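Local atomic coordinates of hemolysin-related protein (Vibrio cholerae serotype O1, PDB entry 5V6F), a protein that binds mannose-containing glycans through this domain, the second beta-prism lectin domain of the biofilm protein RbmC, and probably helps target mammalian glycans. Residues M25-G30 against D34-T39; I85-K90 against V95-T100; P5-S10 against Q66-T71. All coordinates share one frame; numbering follows the deposited sequence.

All three contacts belong to one beta-prism. Interactions 1 and 2 are antiparallel hairpins in separate sheets, held by backbone hydrogen bonds. Interaction 3 instead joins two sheets through apolar side chains alone. Interaction 1 is largely buried and the only one to touch the sugar: its Asp34 end is polar, while Met25, Leu27 and Ile36 face inward. Interaction 2 is half surface, with Lys86 and Leu96 outside and Ile85, Phe87 and Leu97 packed against Met25, Leu27 and Ser29 of interaction 1. Interaction 3 is wholly buried; its strand 65-75 pairs with strand 80-89 of interaction 2, whereas interaction 1 stays about 7 Å away at the nearest atoms.

Interaction 1: residues M25-G30 against D34-T39; sequences MYLRSG and DAIGTT. With MAN (alpha-D-mannopyranose), chain B.
Arg28 O receives two backbone N-H groups, from Asp34 N at 2.8 Å and Ala35 N at 3.2 Å, both arriving from the same face of its carbonyl plane. This is a classic beta bulge in the antiparallel hairpin of strands 24-29 and 33-37, and Asp34, one of its residues, points its carboxylate into the glycan pocket. Followed outward, Asp34 CB lies 3.4 Å from Arg28 O. CG stands beside the backbone N (chi1 -64°), which carries the carboxylate past the strand end to the alpha-mannose. There OD1 accepts the mannose O6 hydroxyl at 2.7 Å and OD2 accepts O4 at 2.5 Å, so both oxygens grip one sugar edge. Backbone N-H groups of Phe31, Ala32, Gly53 and Gly54 and the carbonyl of Thr51 hold the same mannose.

Arg28 bends at chi3 (-85°) and lays one guanidinium face over Ala35 CB, its NH1 bonding Gly46 O and Gly53 O. At the other end of the hairpin Tyr26 and Gly37 form a hydrogen-bonded pair. The Tyr26 ring meets the backbone just past the end of strand 33-37, with Thr38 O in plane at its edge and CD1 3.5 Å from Thr39 C. On the inward face Ile36 is shared: Leu27 CD2 lies alongside its CG1 at 3.8 Å, and Met25 CE reaches its CG2 at 3.7 Å.

A carboxylate spanning O4 and O6, framed by backbone amides, resembles the mannose recognition of jacalin-related beta-prism lectins. It ties binding to the placement of those two hydroxyls, with Asp34 accepting from both, consistent with an ionised carboxylate.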
loop_
_atom_site.group_PDB
_atom_site.type_symbol
_atom_site.label_atom_id
_atom_site.label_comp_id
_atom_site.label_asym_id
_atom_site.label_seq_id
_atom_site.Cartn_x
_atom_site.Cartn_y
_atom_site.Cartn_z
ATOM N N MET A 25 1.900 -3.672 8.837
ATOM C CA MET A 25 1.232 -3.553 7.547
ATOM C C MET A 25 1.758 -4.660 6.645
ATOM O O MET A 25 2.974 -4.766 6.436
ATOM C CB MET A 25 1.490 -2.177 6.930
ATOM C CG MET A 25 0.840 -1.941 5.589
ATOM S SD MET A 25 1.368 -0.345 4.947
ATOM C CE MET A 25 0.420 -0.258 3.431
ATOM N N TYR A 26 0.852 -5.488 6.128
ATOM C CA TYR A 26 1.200 -6.599 5.252
ATOM C C TYR A 26 0.798 -6.274 3.820
ATOM O O TYR A 26 -0.254 -5.671 3.582
ATOM C CB TYR A 26 0.512 -7.894 5.698
ATOM C CG TYR A 26 1.151 -8.571 6.888
ATOM C CD1 TYR A 26 0.759 -8.263 8.185
ATOM C CD2 TYR A 26 2.139 -9.535 6.715
ATOM C CE1 TYR A 26 1.342 -8.888 9.277
ATOM C CE2 TYR A 26 2.729 -10.160 7.802
ATOM C CZ TYR A 26 2.327 -9.833 9.078
ATOM O OH TYR A 26 2.904 -10.459 10.165
ATOM N N LEU A 27 1.635 -6.685 2.869
ATOM C CA LEU A 27 1.380 -6.442 1.459
ATOM C C LEU A 27 1.721 -7.679 0.646
ATOM O O LEU A 27 2.703 -8.371 0.933
ATOM C CB LEU A 27 2.204 -5.265 0.929
ATOM C CG LEU A 27 1.991 -3.904 1.591
ATOM C CD1 LEU A 27 2.963 -3.698 2.749
ATOM C CD2 LEU A 27 2.124 -2.800 0.553
ATOM N N ARG A 28 0.895 -7.952 -0.362
ATOM C CA ARG A 28 1.271 -8.803 -1.482
ATOM C C ARG A 28 1.602 -7.905 -2.663
ATOM O O ARG A 28 0.865 -6.954 -2.947
ATOM C CB ARG A 28 0.151 -9.779 -1.851
ATOM C CG ARG A 28 0.113 -11.026 -0.980
ATOM C CD ARG A 28 -0.805 -12.105 -1.558
ATOM N NE ARG A 28 -2.209 -11.921 -1.179
ATOM C CZ ARG A 28 -3.162 -11.414 -1.963
ATOM N NH1 ARG A 28 -2.899 -11.011 -3.202
ATOM N NH2 ARG A 28 -4.400 -11.307 -1.500
ATOM N N SER A 29 2.713 -8.189 -3.339
ATOM C CA SER A 29 3.145 -7.336 -4.432
ATOM C C SER A 29 3.896 -8.161 -5.467
ATOM O O SER A 29 4.448 -9.227 -5.171
ATOM C CB SER A 29 4.026 -6.180 -3.931
ATOM O OG SER A 29 5.263 -6.649 -3.408
ATOM N N GLY A 30 3.903 -7.637 -6.691
ATOM C CA GLY A 30 4.691 -8.157 -7.794
ATOM C C GLY A 30 5.196 -6.993 -8.623
ATOM O O GLY A 30 6.023 -6.212 -8.143
ATOM N N ASP A 34 -0.664 -5.735 -4.996
ATOM C CA ASP A 34 -1.812 -6.622 -5.150
ATOM C C ASP A 34 -2.797 -6.527 -3.989
ATOM O O ASP A 34 -4.012 -6.594 -4.208
ATOM C CB ASP A 34 -1.347 -8.075 -5.289
ATOM C CG ASP A 34 -0.535 -8.310 -6.548
ATOM O OD1 ASP A 34 0.686 -8.042 -6.532
ATOM O OD2 ASP A 34 -1.120 -8.768 -7.555
ATOM N N ALA A 35 -2.303 -6.372 -2.760
ATOM C CA ALA A 35 -3.176 -6.371 -1.595
ATOM C C ALA A 35 -2.456 -5.759 -0.401
ATOM O O ALA A 35 -1.230 -5.846 -0.289
ATOM C CB ALA A 35 -3.643 -7.788 -1.250
ATOM N N ILE A 36 -3.244 -5.158 0.496
ATOM C CA ILE A 36 -2.749 -4.531 1.718
ATOM C C ILE A 36 -3.619 -4.960 2.889
ATOM O O ILE A 36 -4.852 -4.969 2.785
ATOM C CB ILE A 36 -2.748 -2.993 1.609
ATOM C CG1 ILE A 36 -1.669 -2.532 0.631
ATOM C CG2 ILE A 36 -2.549 -2.340 2.985
ATOM C CD1 ILE A 36 -1.710 -1.047 0.314
ATOM N N GLY A 37 -2.980 -5.268 4.016
ATOM C CA GLY A 37 -3.698 -5.552 5.244
ATOM C C GLY A 37 -2.910 -5.196 6.489
ATOM O O GLY A 37 -1.830 -4.603 6.404
ATOM N N THR A 38 -3.450 -5.552 7.656
ATOM C CA THR A 38 -2.761 -5.361 8.924
ATOM C C THR A 38 -2.483 -6.667 9.656
ATOM O O THR A 38 -1.822 -6.644 10.702
ATOM C CB THR A 38 -3.571 -4.425 9.835
ATOM O OG1 THR A 38 -4.871 -4.980 10.070
ATOM C CG2 THR A 38 -3.716 -3.050 9.186
ATOM N N THR A 39 -2.966 -7.795 9.142
ATOM C CA THR A 39 -2.588 -9.122 9.598
ATOM C C THR A 39 -2.309 -9.972 8.371
ATOM O O THR A 39 -2.605 -9.580 7.240
ATOM C CB THR A 39 -3.686 -9.788 10.439
ATOM O OG1 THR A 39 -4.787 -10.136 9.591
ATOM C CG2 THR A 39 -4.165 -8.859 11.538
HETATM C C1 MAN B . 3.234 -9.975 -11.589
HETATM C C2 MAN B . 3.022 -11.195 -10.709
HETATM C C3 MAN B . 1.551 -11.292 -10.342
HETATM C C4 MAN B . 1.028 -9.953 -9.760
HETATM C C5 MAN B . 1.387 -8.767 -10.695
HETATM C C6 MAN B . 1.052 -7.390 -10.107
HETATM O O2 MAN B . 3.730 -11.076 -9.480
HETATM O O3 MAN B . 1.317 -12.362 -9.428
HETATM O O4 MAN B . -0.380 -10.009 -9.626
HETATM O O5 MAN B . 2.796 -8.795 -10.976
HETATM O O6 MAN B . 1.721 -7.255 -8.854
#

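Interaction 2: residues I85-K90 against V95-T100; sequences IKFTMK and VLLGST
Phe87 and Val95 meet as a hydrogen-bonded antiparallel pair: Phe87 N donates a hydrogen bond to Val95 O at 2.8 Å, and Val95 N returns the bond to Phe87 O. Two residues along the ladder, Ile85 and Leu97 repeat this with two bonds of 2.9 Å, Ile85 N to Leu97 O and Leu97 N to Ile85 O. Between the pairs, Lys86 and Leu96 point to the outer face, where Leu96 CD1 rests 3.8 Å from Lys86 CB while the extended lysine chain leads away.

On the inner face the Phe87 side chain crosses Leu97 at about a right angle, CE1 lying 4.1 Å from Leu97 CD1. Val95 CG1, set between its own backbone N and carbonyl carbon (chi1 48°), comes 3.9 Å from Phe87 CB. Within the same strand, Ile85 CG2 sits 3.3 Å above one face of the Phe87 ring, toward its rim, and probably helps fix the ring's rotation.

Strand 94-98 is one of the two outermost strands of its four-stranded sheet within this chain, and strand 80-89 pairs with strand 65-75 on its other side. The inner side chains pack against strands 24-29 and 55-61 of the next sheet of the prism: Ile85 and Leu97 on Leu27, Phe87 on Met25 and Ile60.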
loop_
_atom_site.group_PDB
_atom_site.type_symbol
_atom_site.label_atom_id
_atom_site.label_comp_id
_atom_site.label_asym_id
_atom_site.label_seq_id
_atom_site.Cartn_x
_atom_site.Cartn_y
_atom_site.Cartn_z
ATOM N N ILE A 85 5.373 1.120 -3.712
ATOM C CA ILE A 85 5.475 1.901 -2.485
ATOM C C ILE A 85 6.880 1.741 -1.938
ATOM O O ILE A 85 7.340 0.615 -1.707
ATOM C CB ILE A 85 4.458 1.474 -1.410
ATOM C CG1 ILE A 85 3.037 1.451 -1.968
ATOM C CG2 ILE A 85 4.532 2.436 -0.219
ATOM C CD1 ILE A 85 2.066 0.713 -1.082
ATOM N N LYS A 86 7.550 2.865 -1.714
ATOM C CA LYS A 86 8.825 2.886 -1.015
ATOM C C LYS A 86 8.574 3.322 0.424
ATOM O O LYS A 86 8.076 4.426 0.664
ATOM C CB LYS A 86 9.811 3.827 -1.703
ATOM C CG LYS A 86 11.153 3.931 -1.009
ATOM C CD LYS A 86 12.060 4.914 -1.722
ATOM C CE LYS A 86 13.260 5.269 -0.874
ATOM N NZ LYS A 86 14.075 6.346 -1.506
ATOM N N PHE A 87 8.905 2.448 1.370
ATOM C CA PHE A 87 8.767 2.726 2.794
ATOM C C PHE A 87 10.135 3.101 3.352
ATOM O O PHE A 87 11.073 2.303 3.277
ATOM C CB PHE A 87 8.218 1.509 3.540
ATOM C CG PHE A 87 6.879 1.024 3.044
ATOM C CD1 PHE A 87 6.797 0.103 2.014
ATOM C CD2 PHE A 87 5.705 1.450 3.643
ATOM C CE1 PHE A 87 5.566 -0.364 1.575
ATOM C CE2 PHE A 87 4.469 0.990 3.205
ATOM C CZ PHE A 87 4.403 0.080 2.177
ATOM N N THR A 88 10.250 4.307 3.907
ATOM C CA THR A 88 11.457 4.743 4.599
ATOM C C THR A 88 11.199 4.706 6.099
ATOM O O THR A 88 10.203 5.262 6.577
ATOM C CB THR A 88 11.881 6.149 4.161
ATOM O OG1 THR A 88 12.172 6.151 2.758
ATOM C CG2 THR A 88 13.127 6.601 4.908
ATOM N N MET A 89 12.092 4.046 6.833
ATOM C CA MET A 89 11.914 3.809 8.259
ATOM C C MET A 89 12.736 4.809 9.074
ATOM O O MET A 89 13.625 5.490 8.559
ATOM C CB MET A 89 12.316 2.371 8.608
ATOM C CG MET A 89 11.883 1.332 7.583
ATOM S SD MET A 89 10.109 1.343 7.261
ATOM C CE MET A 89 9.488 0.659 8.799
ATOM N N LYS A 90 12.429 4.894 10.372
ATOM C CA LYS A 90 13.119 5.860 11.221
ATOM C C LYS A 90 14.589 5.517 11.405
ATOM O O LYS A 90 15.365 6.389 11.805
ATOM C CB LYS A 90 12.454 5.969 12.598
ATOM C CG LYS A 90 10.987 6.352 12.583
ATOM C CD LYS A 90 10.326 6.197 13.956
ATOM C CE LYS A 90 8.874 6.664 13.927
ATOM N NZ LYS A 90 8.324 6.856 15.300
ATOM N N VAL A 95 12.615 0.219 1.921
ATOM C CA VAL A 95 12.270 -0.956 1.134
ATOM C C VAL A 95 11.269 -0.521 0.077
ATOM O O VAL A 95 10.370 0.281 0.353
ATOM C CB VAL A 95 11.697 -2.090 2.015
ATOM C CG1 VAL A 95 10.633 -1.558 2.952
ATOM C CG2 VAL A 95 11.131 -3.229 1.160
ATOM N N LEU A 96 11.437 -1.036 -1.136
ATOM C CA LEU A 96 10.556 -0.741 -2.258
ATOM C C LEU A 96 9.788 -2.003 -2.611
ATOM O O LEU A 96 10.387 -3.006 -3.008
ATOM C CB LEU A 96 11.345 -0.249 -3.471
ATOM C CG LEU A 96 10.510 0.055 -4.721
ATOM C CD1 LEU A 96 9.718 1.325 -4.525
ATOM C CD2 LEU A 96 11.387 0.154 -5.960
ATOM N N LEU A 97 8.469 -1.953 -2.469
ATOM C CA LEU A 97 7.611 -3.034 -2.927
ATOM C C LEU A 97 6.908 -2.612 -4.210
ATOM O O LEU A 97 6.628 -1.432 -4.427
ATOM C CB LEU A 97 6.585 -3.415 -1.859
ATOM C CG LEU A 97 7.178 -3.809 -0.503
ATOM C CD1 LEU A 97 6.073 -4.251 0.446
ATOM C CD2 LEU A 97 8.238 -4.901 -0.647
ATOM N N GLY A 98 6.632 -3.590 -5.065
ATOM C CA GLY A 98 6.093 -3.293 -6.377
ATOM C C GLY A 98 7.183 -2.842 -7.335
ATOM O O GLY A 98 8.375 -3.119 -7.149
ATOM N N SER A 99 6.761 -2.128 -8.376
ATOM C CA SER A 99 7.662 -1.703 -9.438
ATOM C C SER A 99 7.146 -0.415 -10.059
ATOM O O SER A 99 5.938 -0.186 -10.132
ATOM C CB SER A 99 7.795 -2.775 -10.529
ATOM O OG SER A 99 8.562 -2.291 -11.623
ATOM N N THR A 100 8.070 0.414 -10.538
ATOM C CA THR A 100 7.708 1.610 -11.288
ATOM C C THR A 100 7.793 1.410 -12.797
ATOM O O THR A 100 7.553 2.360 -13.546
ATOM C CB THR A 100 8.608 2.788 -10.886
ATOM O OG1 THR A 100 9.969 2.507 -11.246
ATOM C CG2 THR A 100 8.525 3.051 -9.390
#

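Interaction 3: residues P5-S10 against Q66-T71; sequences PIFGYS and QSVEVT
Phe7 bridges two sheets of the beta-prism, reaching from the short edge strand 7-8 to Val68 and Val70 on strand 65-75, alternate residues that present their side chains to the prism interior. The contact between the segments is entirely apolar.

The aliphatic part centres on Phe7 CB, which lies 4.0 Å from both Val70 CG1 and Val70 CG2 and so rests against the fork of the valine. The aromatic part begins at the next atom: Val70 CG2 stands over one ring face, 4.0 Å from Phe7 CG. The carbonyl oxygen of Pro5 lies on the opposite face, 3.7 Å above the plane, so the ring has a backbone oxygen centred on one face and a methyl over the CG end of the other. Phe134 of strand 131-137 also meets the ring, at a plane angle of about 50°.

Polar interactions hold the two partners from outside. Phe7 shares backbone hydrogen bonds with Phe134, and at Gly8, with its positive phi (82°), the N-H and the carbonyl bond to the side chains of Glu109 and Lys107. On the opposing strand, Gln66 and Ser67 both face Thr88 in a classic beta bulge.

The far end of the ring settles on Val68. With CG2 between the valine's backbone N and carbonyl carbon and CG1 beside the N (chi1 -66°), CG2 is the methyl that meets Phe7 CZ, at 3.9 Å.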
loop_
_atom_site.group_PDB
_atom_site.type_symbol
_atom_site.label_atom_id
_atom_site.label_comp_id
_atom_site.label_asym_id
_atom_site.label_seq_id
_atom_site.Cartn_x
_atom_site.Cartn_y
_atom_site.Cartn_z
ATOM N N PRO A 5 -3.192 11.894 3.119
ATOM C CA PRO A 5 -3.976 11.901 1.882
ATOM C C PRO A 5 -4.328 10.481 1.465
ATOM O O PRO A 5 -3.772 9.495 1.955
ATOM C CB PRO A 5 -3.047 12.568 0.861
ATOM C CG PRO A 5 -2.012 13.280 1.672
ATOM C CD PRO A 5 -1.862 12.495 2.935
ATOM N N ILE A 6 -5.277 10.384 0.540
ATOM C CA ILE A 6 -5.536 9.125 -0.146
ATOM C C ILE A 6 -4.500 9.005 -1.257
ATOM O O ILE A 6 -4.515 9.781 -2.215
ATOM C CB ILE A 6 -6.964 9.060 -0.701
ATOM C CG1 ILE A 6 -7.986 9.176 0.436
ATOM C CG2 ILE A 6 -7.169 7.768 -1.482
ATOM C CD1 ILE A 6 -9.436 9.264 -0.034
ATOM N N PHE A 7 -3.577 8.059 -1.111
ATOM C CA PHE A 7 -2.591 7.788 -2.145
ATOM C C PHE A 7 -3.217 6.937 -3.240
ATOM O O PHE A 7 -3.992 6.019 -2.966
ATOM C CB PHE A 7 -1.377 7.069 -1.554
ATOM C CG PHE A 7 -0.824 7.726 -0.328
ATOM C CD1 PHE A 7 -0.203 8.958 -0.409
ATOM C CD2 PHE A 7 -0.923 7.108 0.908
ATOM C CE1 PHE A 7 0.306 9.568 0.720
ATOM C CE2 PHE A 7 -0.413 7.708 2.042
ATOM C CZ PHE A 7 0.204 8.942 1.948
ATOM N N GLY A 8 -2.887 7.251 -4.482
ATOM C CA GLY A 8 -3.455 6.516 -5.597
ATOM C C GLY A 8 -4.832 7.036 -5.930
ATOM O O GLY A 8 -5.032 8.245 -6.081
ATOM N N TYR A 9 -5.795 6.120 -6.036
ATOM C CA TYR A 9 -7.130 6.424 -6.529
ATOM C C TYR A 9 -8.152 5.757 -5.622
ATOM O O TYR A 9 -7.856 4.768 -4.948
ATOM C CB TYR A 9 -7.289 5.954 -7.980
ATOM C CG TYR A 9 -6.052 6.222 -8.812
ATOM C CD1 TYR A 9 -5.857 7.450 -9.429
ATOM C CD2 TYR A 9 -5.069 5.253 -8.962
ATOM C CE1 TYR A 9 -4.723 7.702 -10.180
ATOM C CE2 TYR A 9 -3.932 5.496 -9.713
ATOM C CZ TYR A 9 -3.766 6.723 -10.320
ATOM O OH TYR A 9 -2.636 6.979 -11.071
ATOM N N SER A 10 -9.372 6.304 -5.616
ATOM C CA SER A 10 -10.401 5.870 -4.675
ATOM C C SER A 10 -11.746 5.644 -5.358
ATOM O O SER A 10 -12.798 5.802 -4.731
ATOM C CB SER A 10 -10.556 6.886 -3.547
ATOM O OG SER A 10 -10.927 8.153 -4.055
ATOM N N GLN A 66 8.739 6.145 8.772
ATOM C CA GLN A 66 8.961 7.581 8.691
ATOM C C GLN A 66 8.184 8.217 7.546
ATOM O O GLN A 66 7.495 9.218 7.753
ATOM C CB GLN A 66 10.457 7.885 8.538
ATOM C CG GLN A 66 10.763 9.373 8.382
ATOM C CD GLN A 66 12.249 9.676 8.352
ATOM O OE1 GLN A 66 13.082 8.790 8.544
ATOM N NE2 GLN A 66 12.587 10.937 8.109
ATOM N N SER A 67 8.262 7.646 6.345
ATOM C CA SER A 67 7.606 8.248 5.193
ATOM C C SER A 67 7.331 7.187 4.140
ATOM O O SER A 67 7.918 6.100 4.149
ATOM C CB SER A 67 8.462 9.367 4.598
ATOM O OG SER A 67 9.677 8.843 4.082
ATOM N N VAL A 68 6.429 7.526 3.221
ATOM C CA VAL A 68 6.138 6.689 2.066
ATOM C C VAL A 68 6.301 7.519 0.804
ATOM O O VAL A 68 6.069 8.731 0.792
ATOM C CB VAL A 68 4.722 6.071 2.121
ATOM C CG1 VAL A 68 4.620 5.080 3.272
ATOM C CG2 VAL A 68 3.654 7.159 2.247
ATOM N N GLU A 69 6.719 6.844 -0.261
ATOM C CA GLU A 69 6.772 7.395 -1.609
ATOM C C GLU A 69 5.972 6.431 -2.469
ATOM O O GLU A 69 6.413 5.301 -2.704
ATOM C CB GLU A 69 8.217 7.523 -2.088
ATOM C CG GLU A 69 8.416 8.200 -3.422
ATOM C CD GLU A 69 9.886 8.322 -3.772
ATOM O OE1 GLU A 69 10.444 7.368 -4.353
ATOM O OE2 GLU A 69 10.493 9.360 -3.437
ATOM N N VAL A 70 4.785 6.852 -2.898
ATOM C CA VAL A 70 3.817 5.973 -3.546
ATOM C C VAL A 70 3.781 6.313 -5.027
ATOM O O VAL A 70 3.491 7.456 -5.400
ATOM C CB VAL A 70 2.420 6.116 -2.923
ATOM C CG1 VAL A 70 1.427 5.167 -3.598
ATOM C CG2 VAL A 70 2.475 5.851 -1.427
ATOM N N THR A 71 4.060 5.323 -5.868
ATOM C CA THR A 71 3.982 5.484 -7.313
ATOM C C THR A 71 2.709 4.810 -7.815
ATOM O O THR A 71 2.483 3.621 -7.557
ATOM C CB THR A 71 5.214 4.900 -8.003
ATOM O OG1 THR A 71 6.395 5.507 -7.465
ATOM C CG2 THR A 71 5.167 5.164 -9.507
#